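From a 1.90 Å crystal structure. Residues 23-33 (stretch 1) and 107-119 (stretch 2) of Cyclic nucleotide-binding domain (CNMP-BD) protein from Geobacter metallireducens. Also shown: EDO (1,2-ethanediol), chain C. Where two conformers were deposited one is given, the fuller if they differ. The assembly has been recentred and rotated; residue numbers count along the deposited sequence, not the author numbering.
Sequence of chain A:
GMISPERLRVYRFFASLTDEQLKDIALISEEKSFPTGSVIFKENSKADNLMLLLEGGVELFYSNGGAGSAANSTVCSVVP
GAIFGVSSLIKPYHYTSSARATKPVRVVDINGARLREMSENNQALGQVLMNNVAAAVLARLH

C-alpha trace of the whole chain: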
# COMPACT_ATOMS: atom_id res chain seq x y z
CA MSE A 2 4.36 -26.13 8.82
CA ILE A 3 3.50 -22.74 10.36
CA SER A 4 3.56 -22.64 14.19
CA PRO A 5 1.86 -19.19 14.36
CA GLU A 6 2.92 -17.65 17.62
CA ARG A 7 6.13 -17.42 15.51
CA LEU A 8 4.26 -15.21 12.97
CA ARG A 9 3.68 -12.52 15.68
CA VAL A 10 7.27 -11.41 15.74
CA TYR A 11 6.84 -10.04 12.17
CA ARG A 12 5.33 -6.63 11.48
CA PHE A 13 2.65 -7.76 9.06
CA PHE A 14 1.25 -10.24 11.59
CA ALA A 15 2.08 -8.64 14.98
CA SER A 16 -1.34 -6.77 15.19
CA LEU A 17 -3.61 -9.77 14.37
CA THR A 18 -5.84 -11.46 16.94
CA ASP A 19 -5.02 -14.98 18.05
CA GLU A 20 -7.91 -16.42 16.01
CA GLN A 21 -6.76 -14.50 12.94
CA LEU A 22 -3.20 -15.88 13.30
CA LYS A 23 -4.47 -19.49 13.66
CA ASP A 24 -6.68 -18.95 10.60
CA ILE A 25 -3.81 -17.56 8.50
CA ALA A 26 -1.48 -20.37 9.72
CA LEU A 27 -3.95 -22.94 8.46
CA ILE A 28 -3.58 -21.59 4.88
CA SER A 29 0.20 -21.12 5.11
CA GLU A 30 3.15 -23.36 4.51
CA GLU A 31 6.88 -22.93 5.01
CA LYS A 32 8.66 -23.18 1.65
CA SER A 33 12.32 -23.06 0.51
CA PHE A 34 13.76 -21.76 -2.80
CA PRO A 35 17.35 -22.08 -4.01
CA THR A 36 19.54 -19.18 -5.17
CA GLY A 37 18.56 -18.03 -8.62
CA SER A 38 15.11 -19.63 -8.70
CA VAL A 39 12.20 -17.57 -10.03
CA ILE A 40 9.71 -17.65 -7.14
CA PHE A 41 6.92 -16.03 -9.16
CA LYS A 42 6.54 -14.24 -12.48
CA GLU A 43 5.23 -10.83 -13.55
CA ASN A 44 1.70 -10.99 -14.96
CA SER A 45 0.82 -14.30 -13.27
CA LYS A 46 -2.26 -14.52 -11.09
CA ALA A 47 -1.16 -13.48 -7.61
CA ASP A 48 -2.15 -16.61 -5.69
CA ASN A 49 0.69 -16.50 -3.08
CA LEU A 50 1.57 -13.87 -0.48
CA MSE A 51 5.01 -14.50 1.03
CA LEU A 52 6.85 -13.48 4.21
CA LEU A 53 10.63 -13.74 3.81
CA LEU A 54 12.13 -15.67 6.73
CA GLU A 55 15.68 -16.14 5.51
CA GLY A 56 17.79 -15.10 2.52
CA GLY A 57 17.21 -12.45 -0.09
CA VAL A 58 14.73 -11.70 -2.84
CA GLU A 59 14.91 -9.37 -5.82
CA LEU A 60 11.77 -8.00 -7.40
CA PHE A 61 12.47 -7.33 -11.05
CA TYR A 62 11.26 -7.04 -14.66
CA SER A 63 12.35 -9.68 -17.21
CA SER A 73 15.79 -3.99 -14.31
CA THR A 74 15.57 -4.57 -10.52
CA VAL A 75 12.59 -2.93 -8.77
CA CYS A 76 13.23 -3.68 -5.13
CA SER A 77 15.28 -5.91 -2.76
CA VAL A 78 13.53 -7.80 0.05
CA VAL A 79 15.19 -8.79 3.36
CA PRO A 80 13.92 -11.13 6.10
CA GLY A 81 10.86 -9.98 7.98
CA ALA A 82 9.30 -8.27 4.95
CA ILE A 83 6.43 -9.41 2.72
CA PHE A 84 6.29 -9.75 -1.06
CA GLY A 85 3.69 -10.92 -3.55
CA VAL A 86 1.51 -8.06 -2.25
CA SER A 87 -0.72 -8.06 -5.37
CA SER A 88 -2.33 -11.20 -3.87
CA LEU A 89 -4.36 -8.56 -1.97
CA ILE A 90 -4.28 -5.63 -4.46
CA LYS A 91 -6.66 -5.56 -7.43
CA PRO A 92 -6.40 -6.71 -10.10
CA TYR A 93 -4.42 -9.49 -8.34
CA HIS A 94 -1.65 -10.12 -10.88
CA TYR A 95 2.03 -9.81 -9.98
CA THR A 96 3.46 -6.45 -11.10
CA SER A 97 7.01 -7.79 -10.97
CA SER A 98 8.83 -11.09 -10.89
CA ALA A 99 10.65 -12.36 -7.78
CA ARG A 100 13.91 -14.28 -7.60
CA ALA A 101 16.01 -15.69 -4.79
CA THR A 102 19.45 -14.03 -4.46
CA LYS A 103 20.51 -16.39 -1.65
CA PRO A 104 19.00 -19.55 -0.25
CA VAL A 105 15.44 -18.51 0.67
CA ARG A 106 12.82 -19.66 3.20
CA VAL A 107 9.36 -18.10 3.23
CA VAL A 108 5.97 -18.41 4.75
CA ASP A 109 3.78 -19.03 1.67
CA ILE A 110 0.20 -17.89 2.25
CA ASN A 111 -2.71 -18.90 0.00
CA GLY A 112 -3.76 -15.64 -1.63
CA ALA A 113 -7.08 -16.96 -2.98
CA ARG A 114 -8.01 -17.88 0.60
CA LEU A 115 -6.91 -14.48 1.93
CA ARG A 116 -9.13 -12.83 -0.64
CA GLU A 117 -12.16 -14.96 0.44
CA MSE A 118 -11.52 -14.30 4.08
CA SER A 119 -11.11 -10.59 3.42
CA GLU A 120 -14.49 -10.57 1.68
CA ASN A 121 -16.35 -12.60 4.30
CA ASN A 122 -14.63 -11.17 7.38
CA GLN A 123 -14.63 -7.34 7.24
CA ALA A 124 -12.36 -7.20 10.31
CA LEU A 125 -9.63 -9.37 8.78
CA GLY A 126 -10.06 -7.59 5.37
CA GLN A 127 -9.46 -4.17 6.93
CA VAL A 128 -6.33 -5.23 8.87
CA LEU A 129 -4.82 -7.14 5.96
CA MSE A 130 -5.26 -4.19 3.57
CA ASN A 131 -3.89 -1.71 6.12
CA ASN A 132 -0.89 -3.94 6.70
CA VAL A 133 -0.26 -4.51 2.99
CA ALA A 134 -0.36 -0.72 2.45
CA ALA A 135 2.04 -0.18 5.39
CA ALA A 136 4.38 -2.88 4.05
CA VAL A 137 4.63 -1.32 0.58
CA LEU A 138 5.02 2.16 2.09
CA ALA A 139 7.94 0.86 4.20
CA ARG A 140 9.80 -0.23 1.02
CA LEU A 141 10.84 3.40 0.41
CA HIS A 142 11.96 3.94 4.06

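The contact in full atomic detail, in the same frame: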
# COMPACT_ATOMS: atom_id res chain seq x y z
N LYS A 23 -4.14 -18.06 13.88
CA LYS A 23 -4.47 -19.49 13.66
C LYS A 23 -5.11 -19.72 12.28
O LYS A 23 -4.78 -20.68 11.57
CB LYS A 23 -5.45 -19.99 14.74
N ASP A 24 -6.04 -18.86 11.91
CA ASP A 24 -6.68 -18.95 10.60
C ASP A 24 -5.69 -18.79 9.47
O ASP A 24 -5.68 -19.60 8.54
CB ASP A 24 -7.83 -17.95 10.47
CG ASP A 24 -9.10 -18.43 11.18
OD1 ASP A 24 -9.33 -19.65 11.26
OD2 ASP A 24 -9.87 -17.58 11.67
N ILE A 25 -4.82 -17.77 9.55
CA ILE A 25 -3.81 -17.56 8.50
C ILE A 25 -2.81 -18.72 8.47
O ILE A 25 -2.45 -19.18 7.39
CB ILE A 25 -3.09 -16.17 8.63
CG1 ILE A 25 -4.07 -15.05 8.33
CG2 ILE A 25 -1.89 -16.08 7.69
CD1 ILE A 25 -3.59 -13.66 8.73
N ALA A 26 -2.39 -19.20 9.64
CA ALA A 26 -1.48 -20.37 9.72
C ALA A 26 -2.01 -21.60 8.97
O ALA A 26 -1.26 -22.32 8.28
CB ALA A 26 -1.20 -20.73 11.19
N LEU A 27 -3.32 -21.81 9.07
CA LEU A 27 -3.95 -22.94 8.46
C LEU A 27 -3.78 -22.93 6.94
O LEU A 27 -3.68 -24.00 6.32
CB LEU A 27 -5.44 -22.94 8.83
CG LEU A 27 -6.23 -24.22 8.75
CD1 LEU A 27 -5.57 -25.35 9.58
CD2 LEU A 27 -7.66 -23.90 9.24
N ILE A 28 -3.74 -21.74 6.34
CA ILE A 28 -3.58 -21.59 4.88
C ILE A 28 -2.14 -21.20 4.48
O ILE A 28 -1.89 -20.65 3.40
CB ILE A 28 -4.63 -20.57 4.31
CG1 ILE A 28 -4.45 -19.17 4.96
CG2 ILE A 28 -6.02 -21.15 4.45
CD1 ILE A 28 -4.88 -18.03 4.11
N SER A 29 -1.19 -21.50 5.35
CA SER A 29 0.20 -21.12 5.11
C SER A 29 1.08 -22.34 5.16
O SER A 29 0.78 -23.31 5.86
CB SER A 29 0.69 -20.11 6.15
OG SER A 29 -0.04 -18.90 6.12
N GLU A 30 2.21 -22.27 4.49
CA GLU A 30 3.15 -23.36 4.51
C GLU A 30 4.55 -22.78 4.38
O GLU A 30 4.75 -21.81 3.66
CB GLU A 30 2.78 -24.27 3.35
CG GLU A 30 3.82 -25.19 2.88
CD GLU A 30 3.26 -26.11 1.79
OE1 GLU A 30 2.44 -25.64 0.96
OE2 GLU A 30 3.64 -27.29 1.80
N GLU A 31 5.50 -23.35 5.10
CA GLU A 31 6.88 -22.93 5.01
C GLU A 31 7.41 -23.54 3.72
O GLU A 31 7.10 -24.69 3.40
CB GLU A 31 7.67 -23.37 6.25
CG GLU A 31 9.03 -22.69 6.33
CD GLU A 31 9.69 -22.76 7.72
OE1 GLU A 31 8.98 -22.79 8.77
OE2 GLU A 31 10.94 -22.75 7.72
N LYS A 32 8.10 -22.72 2.92
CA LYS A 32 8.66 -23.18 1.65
C LYS A 32 10.11 -22.68 1.53
O LYS A 32 10.46 -21.66 2.12
CB LYS A 32 7.85 -22.64 0.47
CG LYS A 32 6.50 -23.32 0.26
CD LYS A 32 6.03 -23.15 -1.17
CE LYS A 32 4.82 -24.05 -1.47
NZ LYS A 32 3.61 -23.63 -0.75
N SER A 33 10.93 -23.44 0.80
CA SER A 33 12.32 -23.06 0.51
C SER A 33 12.51 -22.91 -1.00
O SER A 33 11.88 -23.63 -1.79
CB SER A 33 13.28 -24.11 1.05
OG SER A 33 13.45 -24.03 2.45
N VAL A 107 10.52 -18.98 3.11
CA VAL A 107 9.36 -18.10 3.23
C VAL A 107 8.22 -18.82 3.94
O VAL A 107 8.20 -20.05 4.02
CB VAL A 107 8.83 -17.64 1.85
CG1 VAL A 107 9.91 -16.93 1.03
CG2 VAL A 107 8.23 -18.87 1.01
N VAL A 108 7.32 -18.02 4.50
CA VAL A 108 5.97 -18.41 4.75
C VAL A 108 5.17 -18.09 3.48
O VAL A 108 5.09 -16.92 3.06
CB VAL A 108 5.32 -17.67 5.92
CG1 VAL A 108 3.93 -18.28 6.13
CG2 VAL A 108 6.19 -17.86 7.20
N ASP A 109 4.60 -19.13 2.88
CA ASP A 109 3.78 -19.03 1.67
C ASP A 109 2.30 -19.13 2.06
O ASP A 109 1.83 -20.15 2.57
CB ASP A 109 4.20 -20.16 0.72
CG ASP A 109 3.44 -20.17 -0.61
OD1 ASP A 109 2.65 -19.26 -0.88
OD2 ASP A 109 3.63 -21.15 -1.38
N ILE A 110 1.59 -18.04 1.85
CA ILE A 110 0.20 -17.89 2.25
C ILE A 110 -0.69 -17.95 1.00
O ILE A 110 -0.38 -17.32 -0.02
CB ILE A 110 -0.03 -16.58 3.02
CG1 ILE A 110 1.05 -16.42 4.09
CG2 ILE A 110 -1.46 -16.56 3.61
CD1 ILE A 110 1.11 -15.07 4.74
N ASN A 111 -1.76 -18.71 1.10
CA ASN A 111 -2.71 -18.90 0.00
C ASN A 111 -3.48 -17.61 -0.24
O ASN A 111 -4.32 -17.21 0.57
CB ASN A 111 -3.66 -20.07 0.32
CG ASN A 111 -4.58 -20.43 -0.86
OD1 ASN A 111 -5.14 -19.56 -1.49
ND2 ASN A 111 -4.73 -21.72 -1.13
N GLY A 112 -3.16 -16.93 -1.34
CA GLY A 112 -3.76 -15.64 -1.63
C GLY A 112 -5.24 -15.73 -1.97
O GLY A 112 -6.01 -14.86 -1.59
N ALA A 113 -5.66 -16.78 -2.68
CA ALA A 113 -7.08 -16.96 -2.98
C ALA A 113 -7.89 -17.06 -1.70
O ALA A 113 -8.94 -16.43 -1.58
CB ALA A 113 -7.31 -18.21 -3.86
N ARG A 114 -7.37 -17.79 -0.72
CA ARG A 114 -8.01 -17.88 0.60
C ARG A 114 -8.02 -16.55 1.31
O ARG A 114 -9.04 -16.18 1.91
CB ARG A 114 -7.35 -18.94 1.48
CG ARG A 114 -7.59 -20.35 1.07
CD ARG A 114 -9.11 -20.66 1.04
NE ARG A 114 -9.39 -22.08 1.03
CZ ARG A 114 -10.56 -22.64 0.71
NH1 ARG A 114 -11.60 -21.91 0.34
NH2 ARG A 114 -10.69 -23.95 0.76
N LEU A 115 -6.92 -15.79 1.25
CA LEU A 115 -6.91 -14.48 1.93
C LEU A 115 -7.97 -13.57 1.35
O LEU A 115 -8.60 -12.77 2.06
CB LEU A 115 -5.56 -13.79 1.81
CG LEU A 115 -4.43 -14.24 2.72
CD1 LEU A 115 -3.16 -13.45 2.37
CD2 LEU A 115 -4.81 -14.10 4.21
N ARG A 116 -8.11 -13.63 0.03
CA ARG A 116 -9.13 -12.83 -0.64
C ARG A 116 -10.54 -13.20 -0.17
O ARG A 116 -11.34 -12.31 0.10
CB ARG A 116 -8.99 -12.90 -2.16
CG ARG A 116 -7.78 -12.13 -2.67
CD ARG A 116 -7.72 -11.98 -4.18
NE ARG A 116 -7.57 -13.24 -4.90
CZ ARG A 116 -6.42 -13.85 -5.21
NH1 ARG A 116 -5.25 -13.35 -4.84
NH2 ARG A 116 -6.46 -15.00 -5.87
N GLU A 117 -10.83 -14.50 -0.02
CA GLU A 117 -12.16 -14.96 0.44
C GLU A 117 -12.43 -14.46 1.83
O GLU A 117 -13.52 -13.96 2.13
CB GLU A 117 -12.25 -16.48 0.50
CG GLU A 117 -12.41 -17.13 -0.83
CD GLU A 117 -12.21 -18.64 -0.78
OE1 GLU A 117 -12.18 -19.26 0.31
OE2 GLU A 117 -12.05 -19.21 -1.86
N MSE A 118 -11.42 -14.62 2.67
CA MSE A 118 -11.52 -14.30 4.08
C MSE A 118 -11.68 -12.81 4.25
O MSE A 118 -12.46 -12.37 5.08
CB MSE A 118 -10.27 -14.80 4.83
CG MSE A 118 -10.13 -16.32 4.80
SE MSE A 118 -8.32 -16.96 5.12
CE MSE A 118 -8.12 -16.31 6.89
N SER A 119 -10.96 -12.04 3.44
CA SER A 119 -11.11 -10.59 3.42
C SER A 119 -12.52 -10.16 3.06
O SER A 119 -13.03 -9.23 3.65
CB SER A 119 -10.12 -9.95 2.46
OG SER A 119 -8.82 -10.16 2.95
C1 EDO C . 0.14 -21.53 -0.68
O1 EDO C . -1.09 -22.00 -1.25
C2 EDO C . 0.60 -22.45 0.44
O2 EDO C . -0.08 -22.06 1.62

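Two strands, 29-33 and 107-111, run antiparallel and bring together residues at least 75 apart in sequence wherever they touch; a helix precedes the first strand and another follows the second, and together the stretches bury 654 Å². The framework is backbone hydrogen bonding. At the hydrogen-bonded pair E30 and D109, E30 N donates to D109 O (2.9 Å) and D109 N to E30 O (2.8 Å). The next such pair repeats the pattern, with K32 N to V107 O and V107 N to K32 O both at 2.9 Å. The ladder is extended past the strand by I28, whose O accepts from N111 N at 3.0 Å. At the non-hydrogen-bonded pairs, S29 with I110 and E31 with V108, the CA atoms are closer (4.3 and 4.6 Å), and S29 CA and E31 CA make CA-H...O contacts with the carbonyls of the neighbouring residues, D109 O (3.2 Å) and V107 O (3.3 Å).

Charged side chains reinforce the sheet on the face shared by E30, K32, V107 and D109. The long K32 side chain reaches along the sheet to D109, where NZ forms a salt bridge with OD2 at 2.6 Å; the same NZ meets E30 OE1 at 2.9 Å. One lysine thus ties together carboxylates from both strands. D109 is buried, but its charge is answered: OD2 by K32, OD1 by a hydrogen bond elsewhere in the structure. Nearer the backbone, K32 also offers aliphatic surface, its CB lying 3.8 Å from V107 CG2. An ethanediol, probably from the crystallisation liquor, sits beside this face, its C2 3.4 Å from K32 NZ.

The apolar contact lies where the helices meet the strands. I28 points toward the other stretch and gives up 112 Å², the largest share of any residue. Its CD1 lies 3.8 Å from I110 CG2, 3.9 Å from L115 CD2 and 3.7 Å from the SE of selenomethionine M118, so the end of this one side chain touches both the strand and the helix. I25 adds a second layer, with CG2 4.1 Å from I110 CG2 and CG1 4.3 Å from L115 CD2. The flexible M118 side chain also extends to D24, whose CB is 3.9 Å from CE.

Small polar residues suit the junctions between strand and helix. S29 is buried, yet its OG donates to I25 O (2.7 Å), which satisfies the hydroxyl while its CB packs 3.7 Å from V108 CG1. N111 ends its strand and caps the following helix: its OD1 accepts from R114 N at 2.9 Å, while its backbone N still serves I28.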